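Local structure of uncharacterized protein (Staphylococcus aureus subsp. aureus, 3QFK) at residues S26-Y31 with K67-D72; D72-S77 with N109-Y114; Q430-D435 with N475-V480. The protein is of unknown function but belongs to the two-domain 5'-nucleotidase-like proteins, with a dinuclear metal site in its calcineurin-like phosphoesterase domain. All coordinates share one frame; numbering follows the deposited sequence.

Contact 1. Residues S26-Y31 with K67-D72; sequences SDVHGY and KIDNGD. With ZN (zinc ion), chain B; MN (manganese (II) ion), chain C.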
# COMPACT_ATOMS: atom_id res chain seq x y z
N SER A 26 9.31 -4.89 -6.63
CA SER A 26 8.21 -3.96 -6.53
C SER A 26 7.69 -3.95 -5.12
O SER A 26 7.83 -4.91 -4.38
CB SER A 26 7.07 -4.36 -7.48
OG SER A 26 6.03 -3.39 -7.45
N ASP A 27 7.11 -2.82 -4.74
CA ASP A 27 6.51 -2.67 -3.44
C ASP A 27 7.42 -3.13 -2.29
O ASP A 27 6.98 -3.85 -1.39
CB ASP A 27 5.17 -3.40 -3.41
CG ASP A 27 4.19 -2.86 -4.41
OD1 ASP A 27 3.39 -1.99 -4.02
OD2 ASP A 27 4.21 -3.26 -5.60
N VAL A 28 8.68 -2.73 -2.36
CA VAL A 28 9.65 -3.03 -1.33
C VAL A 28 9.25 -2.38 -0.02
O VAL A 28 9.47 -2.95 1.06
CB VAL A 28 11.05 -2.61 -1.77
CG1 VAL A 28 12.04 -2.84 -0.64
CG2 VAL A 28 11.42 -3.41 -3.01
N HIS A 29 8.65 -1.20 -0.12
CA HIS A 29 8.10 -0.50 1.02
C HIS A 29 9.06 -0.18 2.18
O HIS A 29 8.65 -0.13 3.33
CB HIS A 29 6.85 -1.26 1.55
CG HIS A 29 5.59 -0.99 0.77
ND1 HIS A 29 4.97 0.24 0.77
CD2 HIS A 29 4.83 -1.79 -0.02
CE1 HIS A 29 3.90 0.20 0.00
NE2 HIS A 29 3.79 -1.02 -0.50
N GLY A 30 10.33 0.04 1.86
CA GLY A 30 11.33 0.35 2.87
C GLY A 30 11.75 -0.87 3.70
O GLY A 30 12.36 -0.73 4.78
N TYR A 31 11.37 -2.06 3.25
CA TYR A 31 11.85 -3.27 3.90
C TYR A 31 13.22 -3.62 3.26
O TYR A 31 13.31 -4.38 2.28
CB TYR A 31 10.86 -4.41 3.79
CG TYR A 31 9.65 -4.16 4.68
CD1 TYR A 31 9.65 -4.57 6.02
CD2 TYR A 31 8.56 -3.44 4.22
CE1 TYR A 31 8.55 -4.31 6.87
CE2 TYR A 31 7.43 -3.18 5.08
CZ TYR A 31 7.46 -3.60 6.38
OH TYR A 31 6.39 -3.35 7.23
N LYS A 67 18.07 -3.89 -13.99
CA LYS A 67 17.52 -3.97 -12.65
C LYS A 67 16.52 -2.81 -12.51
O LYS A 67 16.86 -1.65 -12.74
CB LYS A 67 18.68 -3.89 -11.64
CG LYS A 67 18.29 -4.17 -10.21
CD LYS A 67 19.44 -3.94 -9.20
CE LYS A 67 20.60 -4.91 -9.38
NZ LYS A 67 21.69 -4.69 -8.31
N ILE A 68 15.29 -3.16 -12.12
CA ILE A 68 14.16 -2.23 -12.05
C ILE A 68 13.39 -2.26 -10.76
O ILE A 68 13.12 -3.36 -10.27
CB ILE A 68 13.10 -2.69 -13.10
CG1 ILE A 68 13.73 -2.76 -14.49
CG2 ILE A 68 11.86 -1.79 -13.04
CD1 ILE A 68 12.87 -3.44 -15.52
N ASP A 69 13.05 -1.09 -10.21
CA ASP A 69 12.19 -1.01 -9.03
C ASP A 69 10.83 -0.44 -9.48
O ASP A 69 10.76 0.64 -10.06
CB ASP A 69 12.82 -0.19 -7.88
CG ASP A 69 11.86 0.00 -6.69
OD1 ASP A 69 10.96 0.87 -6.79
OD2 ASP A 69 12.03 -0.66 -5.63
N ASN A 70 9.74 -1.13 -9.16
CA ASN A 70 8.43 -0.73 -9.70
C ASN A 70 7.48 0.02 -8.76
O ASN A 70 6.25 -0.13 -8.85
CB ASN A 70 7.76 -1.97 -10.31
CG ASN A 70 6.57 -1.62 -11.20
OD1 ASN A 70 6.59 -0.62 -11.95
ND2 ASN A 70 5.52 -2.44 -11.13
N GLY A 71 8.02 0.86 -7.88
CA GLY A 71 7.19 1.72 -7.03
C GLY A 71 6.87 1.25 -5.62
O GLY A 71 7.04 0.09 -5.29
N ASP A 72 6.34 2.17 -4.82
CA ASP A 72 6.05 1.93 -3.41
C ASP A 72 7.35 1.55 -2.68
O ASP A 72 7.41 0.54 -1.99
CB ASP A 72 4.95 0.89 -3.23
CG ASP A 72 3.57 1.51 -3.29
OD1 ASP A 72 3.48 2.71 -3.61
OD2 ASP A 72 2.59 0.84 -2.97
ZN ZN B . 2.32 -1.31 -2.23
MN MN C . 0.78 0.78 -4.54
O HOH W 1 9.63 -0.91 -4.38
O HOH W 2 0.67 -0.63 -0.61
O HOH W 3 0.17 -1.20 -3.18
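Asp27 and Asp72 run side by side toward the metals with their carboxylate planes almost perpendicular, 88° apart, and each gives one oxygen to the zinc ion. Asp27 OD1 and Asp72 OD2 come within 3.1 Å of one another, a closeness of two acceptors made tolerable by the cation both bind. His29 points the same way: its NE2 binds the zinc at 2.3 Å, while CB of Asp72 packs over the imidazole face, 3.8 Å from the ring centroid, as a CH-pi contact. The ring is fixed from its other nitrogen, since ND1 hydrogen-bonds to the carbonyl of Gln75. Asp72 OD2 also binds the manganese ion, and so bridges the two metals; His249 completes the protein ligands of the zinc. Asp27-Val28-His29 is the Asp-x-His motif and Gly71-Asp72 the Gly-Asp motif of calcineurin-like phosphoesterases, which place metal ligands past the C-terminal ends of strands 19-25 and 64-69. Two backbone hydrogen bonds join the loops, Asp27 N to Gly71 O at 3.0 Å and His29 N to Asp72 O at 2.8 Å. A water accepts from Val28 N and donates to Asp69 OD2 and Gly71 O, linking the two loops; Tyr97 also bonds to the Asp69 carboxylate. Ser26 OG, anti to its own N (chi1 -176°), lies against CB of Asn70 and donates to Asp27 OD2 at 2.6 Å, from above the carboxylate plane.

Contact 2. Residues D72-S77 with N109-Y114; sequences DFLQGS and NHEFNY. With MN (manganese (II) ion), chain C; ZN (zinc ion), chain B; AKG (2-oxoglutaric acid), chain D.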
# COMPACT_ATOMS: atom_id res chain seq x y z
N ASP A 72 6.34 2.17 -4.82
CA ASP A 72 6.05 1.93 -3.41
C ASP A 72 7.35 1.55 -2.68
O ASP A 72 7.41 0.54 -1.99
CB ASP A 72 4.95 0.89 -3.23
CG ASP A 72 3.57 1.51 -3.29
OD1 ASP A 72 3.48 2.71 -3.61
OD2 ASP A 72 2.59 0.84 -2.97
N PHE A 73 8.37 2.41 -2.84
CA PHE A 73 9.67 2.20 -2.23
C PHE A 73 9.98 3.18 -1.10
O PHE A 73 10.88 2.95 -0.29
CB PHE A 73 10.78 2.32 -3.31
CG PHE A 73 10.93 3.71 -3.90
CD1 PHE A 73 11.73 4.67 -3.28
CD2 PHE A 73 10.27 4.06 -5.06
CE1 PHE A 73 11.86 5.96 -3.82
CE2 PHE A 73 10.41 5.34 -5.62
CZ PHE A 73 11.20 6.29 -4.98
N LEU A 74 9.22 4.26 -1.01
CA LEU A 74 9.54 5.34 -0.07
C LEU A 74 8.83 5.33 1.28
O LEU A 74 9.21 6.07 2.17
CB LEU A 74 9.27 6.67 -0.79
CG LEU A 74 9.76 8.01 -0.26
CD1 LEU A 74 11.26 7.99 -0.04
CD2 LEU A 74 9.37 9.13 -1.25
N GLN A 75 7.82 4.48 1.44
CA GLN A 75 7.02 4.39 2.65
C GLN A 75 6.56 2.96 2.91
O GLN A 75 6.40 2.17 1.99
CB GLN A 75 5.76 5.28 2.49
CG GLN A 75 4.77 5.29 3.68
CD GLN A 75 3.82 4.09 3.72
OE1 GLN A 75 3.61 3.42 2.73
NE2 GLN A 75 3.23 3.85 4.88
N GLY A 76 6.35 2.63 4.18
CA GLY A 76 5.80 1.35 4.56
C GLY A 76 6.32 0.73 5.82
O GLY A 76 5.55 0.38 6.71
N SER A 77 7.63 0.60 5.93
CA SER A 77 8.21 -0.08 7.05
C SER A 77 8.50 0.85 8.19
O SER A 77 8.51 2.07 8.00
CB SER A 77 9.52 -0.73 6.63
OG SER A 77 10.48 0.27 6.42
N ASN A 109 1.83 4.74 -5.58
CA ASN A 109 0.99 5.70 -4.85
C ASN A 109 1.60 6.17 -3.53
O ASN A 109 1.42 7.32 -3.12
CB ASN A 109 -0.44 5.16 -4.59
CG ASN A 109 -0.43 3.79 -3.94
OD1 ASN A 109 0.14 2.84 -4.48
ND2 ASN A 109 -1.10 3.66 -2.78
N HIS A 110 2.33 5.28 -2.85
CA HIS A 110 2.92 5.65 -1.57
C HIS A 110 4.08 6.65 -1.63
O HIS A 110 4.42 7.23 -0.60
CB HIS A 110 3.24 4.42 -0.72
CG HIS A 110 2.01 3.71 -0.24
ND1 HIS A 110 1.25 4.18 0.80
CD2 HIS A 110 1.39 2.59 -0.69
CE1 HIS A 110 0.21 3.37 0.99
NE2 HIS A 110 0.27 2.41 0.09
N GLU A 111 4.63 6.91 -2.82
CA GLU A 111 5.68 7.94 -2.96
C GLU A 111 5.19 9.38 -2.66
O GLU A 111 6.01 10.30 -2.54
CB GLU A 111 6.33 7.90 -4.33
CG GLU A 111 7.54 6.97 -4.43
CD GLU A 111 7.18 5.53 -4.30
OE1 GLU A 111 7.33 4.99 -3.18
OE2 GLU A 111 6.69 4.96 -5.30
N PHE A 112 3.88 9.57 -2.58
CA PHE A 112 3.27 10.89 -2.30
C PHE A 112 2.84 11.09 -0.82
O PHE A 112 2.44 12.19 -0.43
CB PHE A 112 2.05 11.10 -3.23
CG PHE A 112 2.40 11.12 -4.69
CD1 PHE A 112 2.47 9.93 -5.42
CD2 PHE A 112 2.69 12.32 -5.35
CE1 PHE A 112 2.83 9.94 -6.77
CE2 PHE A 112 3.05 12.34 -6.69
CZ PHE A 112 3.10 11.16 -7.41
N ASN A 113 2.93 10.02 -0.02
CA ASN A 113 2.50 10.05 1.38
C ASN A 113 3.12 11.16 2.25
O ASN A 113 2.52 11.53 3.24
CB ASN A 113 2.77 8.70 2.08
CG ASN A 113 1.75 7.60 1.72
OD1 ASN A 113 1.89 6.47 2.19
ND2 ASN A 113 0.72 7.93 0.94
N TYR A 114 4.30 11.67 1.92
CA TYR A 114 4.92 12.71 2.75
C TYR A 114 4.97 14.06 2.04
O TYR A 114 5.68 14.98 2.49
CB TYR A 114 6.33 12.30 3.19
CG TYR A 114 6.45 10.90 3.77
CD1 TYR A 114 5.83 10.57 4.99
CD2 TYR A 114 7.21 9.92 3.13
CE1 TYR A 114 5.94 9.29 5.52
CE2 TYR A 114 7.34 8.65 3.67
CZ TYR A 114 6.70 8.34 4.85
OH TYR A 114 6.83 7.08 5.35
MN MN C . 0.78 0.78 -4.54
ZN ZN B . 2.32 -1.31 -2.23
C1 AKG D . -2.65 0.73 1.69
O1 AKG D . -2.31 -0.28 2.34
O2 AKG D . -2.45 0.80 0.46
C2 AKG D . -3.29 1.87 2.36
O5 AKG D . -3.31 2.94 1.78
C3 AKG D . -3.91 1.74 3.75
C4 AKG D . -5.12 2.65 3.96
C5 AKG D . -4.94 3.56 5.15
O3 AKG D . -5.74 3.49 6.11
O4 AKG D . -3.99 4.37 5.14
O HOH W 2 0.67 -0.63 -0.61
O HOH W 3 0.17 -1.20 -3.18
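Glu111 is bent at chi2 (68°), which folds its carboxylate back over the ring of Phe73 and within reach of three successive backbone N-H groups of the 72-77 loop. Phe73 meets it with chi1 at 66°, its CG lying between N and the carbonyl carbon, and ring and carboxylate stack with their planes 17° apart. Glu111 OE2 takes Asp72 N on its syn lone pair at 2.9 Å. Glu111 OE1 accepts from both Phe73 N, at 2.8 Å, and Leu74 N, at 3.0 Å, the two donors coming from the same face of the carboxylate plane. Gly108 N is a further donor to OE2. Gly108 to Glu111 form the Gly-Asn-His-Glu motif of metallophosphoesterases, with 109-112 as a 3-10 turn. Asp72 OD1 receives His110 N at 2.9 Å on its syn side, somewhat out of the carboxylate plane, while Asn109 OD1 binds the manganese ion, whose protein ligands His207 and His247 complete. His110 ND1 donates to Asn113 OD1 at 2.8 Å, nearly straight and in the ring plane. Gln75 lays its amide obliquely beside this imidazole, and its CG packs 3.2 Å from Tyr114 OH. The Asn113 bond fixes the ring's rotation and presents His110 NE2 to O2 of 2-oxoglutaric acid, a hydrogen bond of 3.2 Å. The buried carboxylate of Glu111 is compensated by backbone N-H groups, which probably favours its charged form close to Asp72.

Contact 3. Residues Q430-D435 with N475-V480; sequences QHFNYD and NNYRAV. With AKG (2-oxoglutaric acid), chain D; EDO (1,2-ethanediol), chain F.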
# COMPACT_ATOMS: atom_id res chain seq x y z
N GLN A 430 -7.50 -6.54 2.50
CA GLN A 430 -7.77 -5.15 2.83
C GLN A 430 -8.56 -4.98 4.14
O GLN A 430 -9.62 -4.35 4.19
CB GLN A 430 -8.44 -4.42 1.65
CG GLN A 430 -9.64 -5.11 1.07
CD GLN A 430 -10.28 -4.31 -0.07
OE1 GLN A 430 -10.62 -3.13 0.08
NE2 GLN A 430 -10.49 -4.98 -1.20
N HIS A 431 -7.99 -5.52 5.21
CA HIS A 431 -8.57 -5.39 6.54
C HIS A 431 -8.62 -3.91 6.93
O HIS A 431 -9.47 -3.50 7.73
CB HIS A 431 -7.77 -6.19 7.58
CG HIS A 431 -7.67 -7.66 7.26
ND1 HIS A 431 -8.73 -8.54 7.42
CD2 HIS A 431 -6.62 -8.41 6.85
CE1 HIS A 431 -8.34 -9.75 7.07
NE2 HIS A 431 -7.06 -9.70 6.72
N PHE A 432 -7.75 -3.11 6.33
CA PHE A 432 -7.72 -1.67 6.58
C PHE A 432 -9.00 -0.99 6.10
O PHE A 432 -9.22 0.18 6.42
CB PHE A 432 -6.47 -1.01 5.95
CG PHE A 432 -6.31 -1.27 4.47
CD1 PHE A 432 -7.04 -0.55 3.55
CD2 PHE A 432 -5.40 -2.20 4.01
CE1 PHE A 432 -6.89 -0.79 2.19
CE2 PHE A 432 -5.25 -2.45 2.65
CZ PHE A 432 -5.99 -1.75 1.74
N ASN A 433 -9.82 -1.69 5.33
CA ASN A 433 -11.09 -1.12 4.86
C ASN A 433 -12.32 -1.53 5.67
O ASN A 433 -13.43 -1.26 5.25
CB ASN A 433 -11.28 -1.33 3.35
CG ASN A 433 -10.42 -0.38 2.53
OD1 ASN A 433 -10.13 0.76 2.94
ND2 ASN A 433 -10.03 -0.83 1.35
N TYR A 434 -12.11 -2.16 6.83
CA TYR A 434 -13.20 -2.46 7.74
C TYR A 434 -13.02 -1.55 8.94
O TYR A 434 -12.00 -1.60 9.63
CB TYR A 434 -13.19 -3.91 8.20
CG TYR A 434 -14.17 -4.17 9.32
CD1 TYR A 434 -15.53 -4.10 9.10
CD2 TYR A 434 -13.73 -4.47 10.60
CE1 TYR A 434 -16.42 -4.32 10.11
CE2 TYR A 434 -14.59 -4.71 11.61
CZ TYR A 434 -15.94 -4.65 11.36
OH TYR A 434 -16.81 -4.90 12.38
N ASP A 435 -14.01 -0.71 9.20
CA ASP A 435 -13.96 0.22 10.31
C ASP A 435 -14.86 -0.25 11.45
O ASP A 435 -15.93 -0.81 11.24
CB ASP A 435 -14.43 1.61 9.87
CG ASP A 435 -13.38 2.38 9.07
OD1 ASP A 435 -12.21 1.98 9.05
OD2 ASP A 435 -13.75 3.39 8.44
N ASN A 475 -9.97 8.90 9.43
CA ASN A 475 -8.60 9.20 8.97
C ASN A 475 -8.66 9.91 7.59
O ASN A 475 -9.69 9.85 6.92
CB ASN A 475 -7.69 7.98 9.00
CG ASN A 475 -8.02 6.96 7.92
OD1 ASN A 475 -8.27 7.30 6.78
ND2 ASN A 475 -7.97 5.67 8.28
N ASN A 476 -7.57 10.55 7.17
CA ASN A 476 -7.57 11.33 5.93
C ASN A 476 -7.79 10.47 4.70
O ASN A 476 -8.38 10.92 3.72
CB ASN A 476 -6.29 12.15 5.76
CG ASN A 476 -5.07 11.29 5.51
OD1 ASN A 476 -4.54 10.64 6.42
ND2 ASN A 476 -4.63 11.26 4.25
N TYR A 477 -7.36 9.21 4.76
CA TYR A 477 -7.57 8.28 3.66
C TYR A 477 -9.07 8.13 3.44
O TYR A 477 -9.57 8.26 2.32
CB TYR A 477 -6.92 6.93 3.99
CG TYR A 477 -7.02 5.86 2.94
CD1 TYR A 477 -6.04 5.75 1.94
CD2 TYR A 477 -7.99 4.89 3.01
CE1 TYR A 477 -6.10 4.73 0.99
CE2 TYR A 477 -8.06 3.86 2.06
CZ TYR A 477 -7.11 3.80 1.05
OH TYR A 477 -7.15 2.78 0.14
N ARG A 478 -9.81 7.87 4.51
CA ARG A 478 -11.29 7.78 4.40
C ARG A 478 -11.93 9.04 3.94
O ARG A 478 -12.92 9.00 3.20
CB ARG A 478 -11.95 7.50 5.74
CG ARG A 478 -11.81 6.17 6.21
CD ARG A 478 -12.73 5.17 5.48
NE ARG A 478 -12.41 3.89 6.08
CZ ARG A 478 -11.52 3.03 5.62
NH1 ARG A 478 -10.89 3.23 4.47
NH2 ARG A 478 -11.29 1.92 6.31
N ALA A 479 -11.41 10.17 4.42
CA ALA A 479 -12.00 11.48 4.11
C ALA A 479 -12.11 11.79 2.61
O ALA A 479 -12.99 12.54 2.21
CB ALA A 479 -11.25 12.63 4.84
N VAL A 480 -11.22 11.21 1.80
CA VAL A 480 -11.25 11.43 0.37
C VAL A 480 -11.87 10.22 -0.35
O VAL A 480 -11.74 10.10 -1.56
CB VAL A 480 -9.84 11.72 -0.23
CG1 VAL A 480 -9.32 13.10 0.22
CG2 VAL A 480 -8.89 10.61 0.08
C1 AKG D . -2.65 0.73 1.69
O1 AKG D . -2.31 -0.28 2.34
O2 AKG D . -2.45 0.80 0.46
C2 AKG D . -3.29 1.87 2.36
O5 AKG D . -3.31 2.94 1.78
C3 AKG D . -3.91 1.74 3.75
C4 AKG D . -5.12 2.65 3.96
C5 AKG D . -4.94 3.56 5.15
O3 AKG D . -5.74 3.49 6.11
O4 AKG D . -3.99 4.37 5.14
C1 EDO F . -4.35 -5.38 6.06
O1 EDO F . -5.06 -5.75 4.88
C2 EDO F . -4.40 -3.87 6.28
O2 EDO F . -3.77 -3.38 7.45
O HOH W 4 -7.97 3.09 7.07
O HOH W 5 -8.48 0.53 -0.60
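Arg478 grips Asp435 side-on in a salt bridge, NE to OD2 at 2.8 Å and NH2 to OD1 at 2.9 Å. The NE bond is nearly straight, at 173°, and its acceptor lies in the guanidinium plane. The same NH2 also donates to the carbonyl of Phe432, on a lone pair in the carbonyl plane, at 2.7 Å, whereas NH1 reaches Asn433 OD1 at 3.0 Å and the carbonyl of Gly482. A bend at chi2 (-76°) turns the arginine toward these acceptors, and Asn433 is steadied in turn by ND2 donating to Gln430 OE1. Further out, one water links Asn433 ND2 with Tyr477 OH, and another joins Phe432 O and Asn475 ND2 to O3 of 2-oxoglutaric acid. Asn475 caps the short helix 476-479, its OD1 accepting from Arg478 N at 2.8 Å. The ligand itself runs between two rings: its C4 sits over the centre of the Tyr477 ring, 3.5 Å above the plane, and its C3 lies over a face of Phe432, offset toward the rim. A ligand held between the rings of Phe432 and Tyr477 is consistent with the aromatic pocket that relatives carry in the 5'-nucleotidase C-terminal domain.

Overall arrangement
From the N terminus, contact 1 comes first, its 26-31 loop leaving strand 19-25 and meeting the end of strand 64-69, so that a loop holding helix 48-59 is closed. Contact 2 begins at Asp72, the residue where contact 1 ends, and closes a second loop, through helices 78-85 and 91-99, on the segment after strand 104-105. The two touch, Gly30 O probably bonding to Ser77 OG. Contact 3, in the C-terminal domain, closes a loop of about 40 residues with strands but no helix, joining the lead-in to strand 435-438 to helix 476-479 after strand 469-475. All three follow in series, without nesting or crossing; 2-oxoglutaric acid touches contacts 2 and 3, spanning the two domains.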